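Long-range contacts in putative aminooxidase (Propionibacterium acnes, PDB 2B9Y), which probably isomerises double bonds of polyunsaturated fatty acids with the help of a bound FAD, as a flavin-dependent member of the amine oxidoreductase family: residues F168-F173 and Y369-V374; Q279-D284 and Y328-H333. All coordinates share one frame; numbering follows the deposited sequence.

Interactions 1 and 2 are both buried and sit next to each other, their centres about 9 Å apart, beside the flavin ring system. They reach the same mixed sheet, in which strands 359-373 and 277-288 are neighbours, and the backbones of Y370 and Q279 probably hydrogen-bond between them. The chemistry differs with the place. Interaction 1 sets the end of helix 166-170 and the loop after it on an outermost strand of that sheet and relies on aromatic rings and a single weak hydrogen bond. Interaction 2 joins two inner strands through regular backbone bonds, with amide side chains at its R331-N332 end. Both touch FAD and one butanediol molecule.

Interaction 1. Residues F168-F173 and Y369-V374. With FAD (flavin-adenine dinucleotide), chain F; BU1 (1,4-butanediol), chain G.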
loop_
_atom_site.group_PDB
_atom_site.type_symbol
_atom_site.label_atom_id
_atom_site.label_comp_id
_atom_site.label_asym_id
_atom_site.label_seq_id
_atom_site.Cartn_x
_atom_site.Cartn_y
_atom_site.Cartn_z
ATOM N N PHE A 168 -9.036 1.267 4.216
ATOM C CA PHE A 168 -7.579 1.416 4.129
ATOM C C PHE A 168 -7.125 1.977 2.763
ATOM O O PHE A 168 -5.928 1.960 2.426
ATOM C CB PHE A 168 -6.908 0.075 4.336
ATOM C CG PHE A 168 -6.848 -0.371 5.762
ATOM C CD1 PHE A 168 -7.922 -0.200 6.625
ATOM C CD2 PHE A 168 -5.710 -0.992 6.241
ATOM C CE1 PHE A 168 -7.857 -0.634 7.946
ATOM C CE2 PHE A 168 -5.636 -1.416 7.557
ATOM C CZ PHE A 168 -6.723 -1.233 8.411
ATOM N N GLY A 169 -8.093 2.442 1.979
ATOM C CA GLY A 169 -7.809 3.305 0.857
ATOM C C GLY A 169 -7.770 2.589 -0.468
ATOM O O GLY A 169 -7.587 3.215 -1.499
ATOM N N TYR A 170 -7.969 1.278 -0.446
ATOM C CA TYR A 170 -7.663 0.466 -1.605
ATOM C C TYR A 170 -8.796 0.413 -2.631
ATOM O O TYR A 170 -8.701 -0.298 -3.614
ATOM C CB TYR A 170 -7.258 -0.925 -1.165
ATOM C CG TYR A 170 -5.981 -0.950 -0.372
ATOM C CD1 TYR A 170 -4.770 -0.602 -0.958
ATOM C CD2 TYR A 170 -5.964 -1.355 0.953
ATOM C CE1 TYR A 170 -3.566 -0.650 -0.230
ATOM C CE2 TYR A 170 -4.772 -1.412 1.680
ATOM C CZ TYR A 170 -3.587 -1.060 1.088
ATOM O OH TYR A 170 -2.426 -1.120 1.828
ATOM N N GLY A 171 -9.857 1.168 -2.401
ATOM C CA GLY A 171 -10.980 1.186 -3.314
ATOM C C GLY A 171 -12.038 0.137 -3.057
ATOM O O GLY A 171 -12.090 -0.487 -1.993
ATOM N N HIS A 172 -12.863 -0.063 -4.068
ATOM C CA HIS A 172 -14.169 -0.639 -3.897
ATOM C C HIS A 172 -14.338 -1.934 -4.663
ATOM O O HIS A 172 -13.815 -2.086 -5.758
ATOM C CB HIS A 172 -15.216 0.386 -4.301
ATOM C CG HIS A 172 -15.306 1.537 -3.359
ATOM N ND1 HIS A 172 -14.505 2.652 -3.465
ATOM C CD2 HIS A 172 -16.096 1.744 -2.285
ATOM C CE1 HIS A 172 -14.815 3.505 -2.506
ATOM N NE2 HIS A 172 -15.769 2.974 -1.768
ATOM N N PHE A 173 -15.047 -2.873 -4.035
ATOM C CA PHE A 173 -15.140 -4.247 -4.507
ATOM C C PHE A 173 -15.945 -4.396 -5.801
ATOM O O PHE A 173 -15.821 -5.408 -6.473
ATOM C CB PHE A 173 -15.744 -5.156 -3.432
ATOM C CG PHE A 173 -14.853 -5.415 -2.223
ATOM C CD1 PHE A 173 -15.435 -5.791 -1.018
ATOM C CD2 PHE A 173 -13.469 -5.327 -2.284
ATOM C CE1 PHE A 173 -14.673 -6.056 0.094
ATOM C CE2 PHE A 173 -12.685 -5.589 -1.159
ATOM C CZ PHE A 173 -13.290 -5.957 0.030
ATOM N N TYR A 369 -0.849 9.573 -3.490
ATOM C CA TYR A 369 -0.887 8.715 -4.657
ATOM C C TYR A 369 -0.915 7.300 -4.081
ATOM O O TYR A 369 0.026 6.884 -3.396
ATOM C CB TYR A 369 0.370 8.937 -5.509
ATOM C CG TYR A 369 0.526 7.943 -6.628
ATOM C CD1 TYR A 369 -0.123 8.130 -7.835
ATOM C CD2 TYR A 369 1.306 6.810 -6.473
ATOM C CE1 TYR A 369 -0.004 7.218 -8.861
ATOM C CE2 TYR A 369 1.427 5.879 -7.495
ATOM C CZ TYR A 369 0.775 6.104 -8.694
ATOM O OH TYR A 369 0.893 5.211 -9.718
ATOM N N TYR A 370 -1.999 6.573 -4.311
ATOM C CA TYR A 370 -2.246 5.357 -3.529
ATOM C C TYR A 370 -2.684 4.200 -4.401
ATOM O O TYR A 370 -3.445 4.384 -5.343
ATOM C CB TYR A 370 -3.291 5.640 -2.430
ATOM C CG TYR A 370 -3.274 4.645 -1.275
ATOM C CD1 TYR A 370 -2.238 4.634 -0.342
ATOM C CD2 TYR A 370 -4.307 3.716 -1.112
ATOM C CE1 TYR A 370 -2.231 3.729 0.721
ATOM C CE2 TYR A 370 -4.307 2.812 -0.064
ATOM C CZ TYR A 370 -3.269 2.819 0.855
ATOM O OH TYR A 370 -3.299 1.916 1.909
ATOM N N PHE A 371 -2.187 3.012 -4.067
ATOM C CA PHE A 371 -2.630 1.755 -4.682
ATOM C C PHE A 371 -2.702 1.842 -6.200
ATOM O O PHE A 371 -3.777 1.755 -6.784
ATOM C CB PHE A 371 -3.978 1.302 -4.094
ATOM C CG PHE A 371 -4.496 0.002 -4.667
ATOM C CD1 PHE A 371 -3.637 -1.054 -4.936
ATOM C CD2 PHE A 371 -5.846 -0.161 -4.935
ATOM C CE1 PHE A 371 -4.121 -2.234 -5.486
ATOM C CE2 PHE A 371 -6.334 -1.324 -5.456
ATOM C CZ PHE A 371 -5.478 -2.360 -5.737
ATOM N N PRO A 372 -1.536 1.996 -6.838
ATOM C CA PRO A 372 -1.553 1.915 -8.278
ATOM C C PRO A 372 -1.967 0.497 -8.707
ATOM O O PRO A 372 -1.509 -0.507 -8.132
ATOM C CB PRO A 372 -0.089 2.218 -8.671
ATOM C CG PRO A 372 0.696 1.765 -7.464
ATOM C CD PRO A 372 -0.168 2.161 -6.307
ATOM N N HIS A 373 -2.851 0.421 -9.696
ATOM C CA HIS A 373 -3.277 -0.875 -10.181
ATOM C C HIS A 373 -3.832 -0.764 -11.595
ATOM O O HIS A 373 -3.810 0.319 -12.191
ATOM C CB HIS A 373 -4.299 -1.486 -9.224
ATOM C CG HIS A 373 -5.542 -0.668 -9.055
ATOM N ND1 HIS A 373 -5.591 0.455 -8.258
ATOM C CD2 HIS A 373 -6.783 -0.818 -9.577
ATOM C CE1 HIS A 373 -6.815 0.960 -8.292
ATOM N NE2 HIS A 373 -7.559 0.202 -9.080
ATOM N N VAL A 374 -4.279 -1.896 -12.140
ATOM C CA VAL A 374 -5.046 -1.896 -13.416
ATOM C C VAL A 374 -6.458 -2.451 -13.230
ATOM O O VAL A 374 -6.746 -3.198 -12.285
ATOM C CB VAL A 374 -4.290 -2.634 -14.577
ATOM C CG1 VAL A 374 -2.904 -1.965 -14.813
ATOM C CG2 VAL A 374 -4.105 -4.130 -14.276
HETATM P PA FAD F . 6.254 4.526 -1.632
HETATM O O1A FAD F . 6.139 4.284 -0.147
HETATM O O2A FAD F . 5.246 5.474 -2.234
HETATM O O5B FAD F . 7.731 5.118 -1.880
HETATM C C5B FAD F . 8.043 5.697 -3.125
HETATM C C4B FAD F . 9.311 6.521 -2.976
HETATM O O4B FAD F . 9.760 6.973 -4.235
HETATM C C3B FAD F . 9.105 7.757 -2.103
HETATM O O3B FAD F . 10.192 7.905 -1.214
HETATM C C2B FAD F . 9.048 8.899 -3.090
HETATM O O2B FAD F . 9.488 10.107 -2.515
HETATM C C1B FAD F . 9.992 8.368 -4.161
HETATM N N9A FAD F . 9.823 8.960 -5.492
HETATM C C8A FAD F . 8.656 9.203 -6.161
HETATM N N7A FAD F . 8.943 9.740 -7.364
HETATM C C5A FAD F . 10.283 9.855 -7.481
HETATM C C6A FAD F . 11.108 10.339 -8.486
HETATM N N6A FAD F . 10.620 10.868 -9.613
HETATM N N1A FAD F . 12.468 10.307 -8.282
HETATM C C2A FAD F . 13.008 9.810 -7.119
HETATM N N3A FAD F . 12.205 9.333 -6.118
HETATM C C4A FAD F . 10.853 9.357 -6.299
HETATM N N1 FAD F . 0.885 -0.607 4.053
HETATM C C2 FAD F . 0.826 -1.678 4.908
HETATM O O2 FAD F . 1.506 -2.679 4.699
HETATM N N3 FAD F . -0.012 -1.630 6.002
HETATM C C4 FAD F . -0.786 -0.509 6.251
HETATM O O4 FAD F . -1.423 -0.406 7.326
HETATM C C4X FAD F . -0.746 0.575 5.389
HETATM N N5 FAD F . -1.567 1.665 5.585
HETATM C C5X FAD F . -1.381 2.777 4.828
HETATM C C6 FAD F . -2.103 3.904 5.156
HETATM C C7 FAD F . -1.880 5.076 4.479
HETATM C C7M FAD F . -2.679 6.269 4.878
HETATM C C8 FAD F . -0.917 5.114 3.470
HETATM C C8M FAD F . -0.593 6.395 2.743
HETATM C C9 FAD F . -0.197 3.968 3.136
HETATM C C9A FAD F . -0.421 2.777 3.810
HETATM N N10 FAD F . 0.220 1.582 3.470
HETATM C C10 FAD F . 0.114 0.511 4.297
HETATM C "C1'" FAD F . 0.868 1.306 2.144
HETATM C "C2'" FAD F . 2.407 1.321 2.263
HETATM O "O2'" FAD F . 2.874 2.419 3.034
HETATM C "C3'" FAD F . 3.025 1.410 0.863
HETATM O "O3'" FAD F . 2.457 0.400 0.069
HETATM C "C4'" FAD F . 4.546 1.273 0.860
HETATM O "O4'" FAD F . 5.179 2.393 1.431
HETATM C "C5'" FAD F . 4.992 1.148 -0.575
HETATM O "O5'" FAD F . 6.394 1.273 -0.670
HETATM P P FAD F . 6.975 1.768 -2.090
HETATM O O1P FAD F . 8.483 1.909 -1.975
HETATM O O2P FAD F . 6.554 0.748 -3.109
HETATM O O3P FAD F . 6.163 3.127 -2.435
HETATM C C1 BU1 G . -7.328 1.625 12.111
HETATM C C2 BU1 G . -6.785 2.751 11.218
HETATM C C3 BU1 G . -6.817 2.283 9.763
HETATM C C4 BU1 G . -6.409 3.360 8.750
HETATM O O5 BU1 G . -7.135 1.775 13.531
HETATM O O6 BU1 G . -5.623 2.841 7.640
#
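Part of the wall of the flavin pocket is built here from the end of helix 166-170 and the last part of strand 359-373, and Y170, Y370 and F371 form an aromatic cluster between them. Y370 points across to the helix. With CG anti to the backbone N (chi1 -160°), its ring runs toward the helix backbone, and the hydroxyl OH makes a weak hydrogen bond to F168 O at 2.7 Å. That same OH lies over a face of the Y170 ring, 3.1 Å from Y170 CZ. The two tyrosine rings are oblique, with planes at 31°, and touch through Y170 CE1 and Y370 CE2 at 3.5 Å. Y170 also turns an edge to the face of F371 in a T-shaped pair, planes at 87°, while Y170 CD1 packs on F371 CB at 3.8 Å. The hydroxyl of Y170 is held by G406 O, outside the two segments, which helps fix the ring between its neighbours.

At G169, which has positive phi, the Y370 ring comes against bare backbone, Y370 CD2 lying 3.3 Å from G169 O. Farther along the strand, H373 ND1 donates to F371 O at 2.7 Å in a nearly straight bond, with the acceptor in the imidazole plane; this should hold the imidazole orientation beside the F371 ring.

The CE1 edge of Y370, across the ring from CE2, meets the flavin, Y370 CE1 lying 3.2 Å from FAD C9. Within the helix, F168 has butanediol O6 over the centre of one ring face. An aromatic cluster against the flavin, with F168 facing a bound diol, is consistent with a pocket for an apolar substrate in a flavin-containing amine oxidoreductase fold.

Interaction 2. Residues Q279-D284 and Y328-H333; sequences QQYMVD and YLLRNH. With BU1 (1,4-butanediol), chain G; FAD (flavin-adenine dinucleotide), chain F.
Strands 279-284 and 328-330 run antiparallel, their axes 4.9 Å apart at closest approach, with M282 and L329 as the hydrogen-bonded pair flanked by the non-hydrogen-bonded pairs Y281-L330 and V283-Y328. M282 N donates to L329 O at 2.9 Å, and L329 N returns a bond to M282 O. Past the end of strand 325-330 the ladder continues through R331 N to Q280 O. Then N332, its CG between the backbone N and the carbonyl carbon (chi1 71°), brings OD1 to Q280 N at 2.6 Å, the donor standing above the amide's carbonyl plane. N332 ND2 gives only a weak bond to Q279 OE1, while a water links Q279 NE2 to N332 O.

On the face of Y281 and Y328, the hydroxyl of Y281 lies 3.3 Å from Y328 CD1 and is held by A167 O. Butanediol C4 sits over the centre of the Y328 ring, and V283 CG2 meets both Y328 CD1 and FAD C7M. M282 and L329 lie side by side on the other face, against helix 341-354. One face is thus an apolar, aromatic surface for flavin and ligand, while the N332 side-chain amide replaces a backbone acceptor where the pairing ends.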
loop_
_atom_site.group_PDB
_atom_site.type_symbol
_atom_site.label_atom_id
_atom_site.label_comp_id
_atom_site.label_asym_id
_atom_site.label_seq_id
_atom_site.Cartn_x
_atom_site.Cartn_y
_atom_site.Cartn_z
ATOM N N GLN A 279 -5.610 5.455 -6.583
ATOM C CA GLN A 279 -6.561 5.979 -5.616
ATOM C C GLN A 279 -6.069 7.315 -5.078
ATOM O O GLN A 279 -4.874 7.557 -4.953
ATOM C CB GLN A 279 -6.716 5.000 -4.434
ATOM C CG GLN A 279 -7.220 3.620 -4.800
ATOM C CD GLN A 279 -8.626 3.656 -5.375
ATOM O OE1 GLN A 279 -8.786 3.525 -6.565
ATOM N NE2 GLN A 279 -9.643 3.871 -4.533
ATOM N N GLN A 280 -7.027 8.166 -4.746
ATOM C CA GLN A 280 -6.793 9.404 -4.041
ATOM C C GLN A 280 -7.220 9.260 -2.571
ATOM O O GLN A 280 -8.375 9.516 -2.235
ATOM C CB GLN A 280 -7.558 10.524 -4.727
ATOM C CG GLN A 280 -6.923 10.940 -6.046
ATOM C CD GLN A 280 -7.816 11.844 -6.864
ATOM O OE1 GLN A 280 -7.834 13.055 -6.691
ATOM N NE2 GLN A 280 -8.533 11.257 -7.786
ATOM N N TYR A 281 -6.259 8.880 -1.720
ATOM C CA TYR A 281 -6.513 8.532 -0.318
ATOM C C TYR A 281 -6.029 9.689 0.545
ATOM O O TYR A 281 -4.844 10.032 0.532
ATOM C CB TYR A 281 -5.777 7.227 0.015
ATOM C CG TYR A 281 -6.147 6.518 1.308
ATOM C CD1 TYR A 281 -7.436 6.563 1.833
ATOM C CD2 TYR A 281 -5.197 5.753 1.982
ATOM C CE1 TYR A 281 -7.766 5.871 3.023
ATOM C CE2 TYR A 281 -5.522 5.055 3.151
ATOM C CZ TYR A 281 -6.806 5.126 3.662
ATOM O OH TYR A 281 -7.113 4.445 4.805
ATOM N N MET A 282 -6.959 10.311 1.263
ATOM C CA MET A 282 -6.668 11.523 2.006
ATOM C C MET A 282 -6.715 11.280 3.508
ATOM O O MET A 282 -7.680 10.740 4.045
ATOM C CB MET A 282 -7.639 12.636 1.629
ATOM C CG MET A 282 -7.125 14.009 2.027
ATOM S SD MET A 282 -8.139 15.361 1.415
ATOM C CE MET A 282 -9.475 15.426 2.606
ATOM N N VAL A 283 -5.655 11.711 4.171
ATOM C CA VAL A 283 -5.475 11.511 5.587
ATOM C C VAL A 283 -5.449 12.869 6.259
ATOM O O VAL A 283 -4.785 13.782 5.784
ATOM C CB VAL A 283 -4.164 10.727 5.900
ATOM C CG1 VAL A 283 -3.940 10.625 7.433
ATOM C CG2 VAL A 283 -4.228 9.356 5.260
ATOM N N ASP A 284 -6.205 13.008 7.340
ATOM C CA ASP A 284 -6.150 14.224 8.125
ATOM C C ASP A 284 -5.730 13.914 9.538
ATOM O O ASP A 284 -6.321 13.066 10.194
ATOM C CB ASP A 284 -7.469 14.971 8.099
ATOM C CG ASP A 284 -7.734 15.632 6.753
ATOM O OD1 ASP A 284 -7.486 16.856 6.619
ATOM O OD2 ASP A 284 -8.174 14.922 5.833
ATOM N N TYR A 328 -9.506 9.012 7.623
ATOM C CA TYR A 328 -9.185 8.382 6.330
ATOM C C TYR A 328 -10.433 8.399 5.436
ATOM O O TYR A 328 -11.513 7.970 5.855
ATOM C CB TYR A 328 -8.722 6.924 6.541
ATOM C CG TYR A 328 -7.548 6.853 7.431
ATOM C CD1 TYR A 328 -6.273 6.842 6.912
ATOM C CD2 TYR A 328 -7.704 6.861 8.825
ATOM C CE1 TYR A 328 -5.166 6.823 7.754
ATOM C CE2 TYR A 328 -6.626 6.849 9.653
ATOM C CZ TYR A 328 -5.364 6.823 9.133
ATOM O OH TYR A 328 -4.286 6.797 9.972
ATOM N N LEU A 329 -10.263 8.899 4.220
ATOM C CA LEU A 329 -11.346 8.985 3.247
ATOM C C LEU A 329 -10.806 8.845 1.821
ATOM O O LEU A 329 -9.650 9.169 1.546
ATOM C CB LEU A 329 -12.125 10.287 3.434
ATOM C CG LEU A 329 -11.410 11.595 3.058
ATOM C CD1 LEU A 329 -11.543 11.942 1.543
ATOM C CD2 LEU A 329 -11.963 12.745 3.935
ATOM N N LEU A 330 -11.663 8.350 0.924
ATOM C CA LEU A 330 -11.334 8.243 -0.517
ATOM C C LEU A 330 -12.037 9.337 -1.330
ATOM O O LEU A 330 -13.182 9.699 -1.039
ATOM C CB LEU A 330 -11.685 6.858 -1.065
ATOM C CG LEU A 330 -10.668 5.750 -0.798
ATOM C CD1 LEU A 330 -11.246 4.319 -1.067
ATOM C CD2 LEU A 330 -9.399 6.012 -1.637
ATOM N N ARG A 331 -11.332 9.841 -2.343
ATOM C CA ARG A 331 -11.784 10.975 -3.174
ATOM C C ARG A 331 -12.172 10.562 -4.592
ATOM O O ARG A 331 -12.673 11.374 -5.351
ATOM C CB ARG A 331 -10.677 12.046 -3.255
ATOM C CG ARG A 331 -10.318 12.708 -1.882
ATOM C CD ARG A 331 -9.237 13.785 -1.996
ATOM N NE ARG A 331 -9.545 14.682 -3.110
ATOM C CZ ARG A 331 -8.656 15.357 -3.829
ATOM N NH1 ARG A 331 -7.358 15.290 -3.555
ATOM N NH2 ARG A 331 -9.081 16.127 -4.819
ATOM N N ASN A 332 -11.958 9.303 -4.939
ATOM C CA ASN A 332 -12.259 8.826 -6.264
ATOM C C ASN A 332 -12.928 7.445 -6.315
ATOM O O ASN A 332 -12.819 6.608 -5.406
ATOM C CB ASN A 332 -10.984 8.796 -7.111
ATOM C CG ASN A 332 -10.033 7.692 -6.692
ATOM O OD1 ASN A 332 -9.473 7.724 -5.603
ATOM N ND2 ASN A 332 -9.853 6.698 -7.565
ATOM N N HIS A 333 -13.606 7.230 -7.425
ATOM C CA HIS A 333 -14.230 5.962 -7.760
ATOM C C HIS A 333 -14.462 5.997 -9.281
ATOM O O HIS A 333 -14.872 7.039 -9.816
ATOM C CB HIS A 333 -15.567 5.783 -7.019
ATOM C CG HIS A 333 -16.150 4.410 -7.161
ATOM N ND1 HIS A 333 -16.793 3.988 -8.305
ATOM C CD2 HIS A 333 -16.168 3.358 -6.313
ATOM C CE1 HIS A 333 -17.178 2.735 -8.157
ATOM N NE2 HIS A 333 -16.811 2.330 -6.954
HETATM C C1 BU1 G . -7.328 1.625 12.111
HETATM C C2 BU1 G . -6.785 2.751 11.218
HETATM C C3 BU1 G . -6.817 2.283 9.763
HETATM C C4 BU1 G . -6.409 3.360 8.750
HETATM O O5 BU1 G . -7.135 1.775 13.531
HETATM O O6 BU1 G . -5.623 2.841 7.640
HETATM P PA FAD F . 6.254 4.526 -1.632
HETATM O O1A FAD F . 6.139 4.284 -0.147
HETATM O O2A FAD F . 5.246 5.474 -2.234
HETATM O O5B FAD F . 7.731 5.118 -1.880
HETATM C C5B FAD F . 8.043 5.697 -3.125
HETATM C C4B FAD F . 9.311 6.521 -2.976
HETATM O O4B FAD F . 9.760 6.973 -4.235
HETATM C C3B FAD F . 9.105 7.757 -2.103
HETATM O O3B FAD F . 10.192 7.905 -1.214
HETATM C C2B FAD F . 9.048 8.899 -3.090
HETATM O O2B FAD F . 9.488 10.107 -2.515
HETATM C C1B FAD F . 9.992 8.368 -4.161
HETATM N N9A FAD F . 9.823 8.960 -5.492
HETATM C C8A FAD F . 8.656 9.203 -6.161
HETATM N N7A FAD F . 8.943 9.740 -7.364
HETATM C C5A FAD F . 10.283 9.855 -7.481
HETATM C C6A FAD F . 11.108 10.339 -8.486
HETATM N N6A FAD F . 10.620 10.868 -9.613
HETATM N N1A FAD F . 12.468 10.307 -8.282
HETATM C C2A FAD F . 13.008 9.810 -7.119
HETATM N N3A FAD F . 12.205 9.333 -6.118
HETATM C C4A FAD F . 10.853 9.357 -6.299
HETATM N N1 FAD F . 0.885 -0.607 4.053
HETATM C C2 FAD F . 0.826 -1.678 4.908
HETATM O O2 FAD F . 1.506 -2.679 4.699
HETATM N N3 FAD F . -0.012 -1.630 6.002
HETATM C C4 FAD F . -0.786 -0.509 6.251
HETATM O O4 FAD F . -1.423 -0.406 7.326
HETATM C C4X FAD F . -0.746 0.575 5.389
HETATM N N5 FAD F . -1.567 1.665 5.585
HETATM C C5X FAD F . -1.381 2.777 4.828
HETATM C C6 FAD F . -2.103 3.904 5.156
HETATM C C7 FAD F . -1.880 5.076 4.479
HETATM C C7M FAD F . -2.679 6.269 4.878
HETATM C C8 FAD F . -0.917 5.114 3.470
HETATM C C8M FAD F . -0.593 6.395 2.743
HETATM C C9 FAD F . -0.197 3.968 3.136
HETATM C C9A FAD F . -0.421 2.777 3.810
HETATM N N10 FAD F . 0.220 1.582 3.470
HETATM C C10 FAD F . 0.114 0.511 4.297
HETATM C "C1'" FAD F . 0.868 1.306 2.144
HETATM C "C2'" FAD F . 2.407 1.321 2.263
HETATM O "O2'" FAD F . 2.874 2.419 3.034
HETATM C "C3'" FAD F . 3.025 1.410 0.863
HETATM O "O3'" FAD F . 2.457 0.400 0.069
HETATM C "C4'" FAD F . 4.546 1.273 0.860
HETATM O "O4'" FAD F . 5.179 2.393 1.431
HETATM C "C5'" FAD F . 4.992 1.148 -0.575
HETATM O "O5'" FAD F . 6.394 1.273 -0.670
HETATM P P FAD F . 6.975 1.768 -2.090
HETATM O O1P FAD F . 8.483 1.909 -1.975
HETATM O O2P FAD F . 6.554 0.748 -3.109
HETATM O O3P FAD F . 6.163 3.127 -2.435
HETATM O O HOH W 1 -12.445 3.963 -5.214
#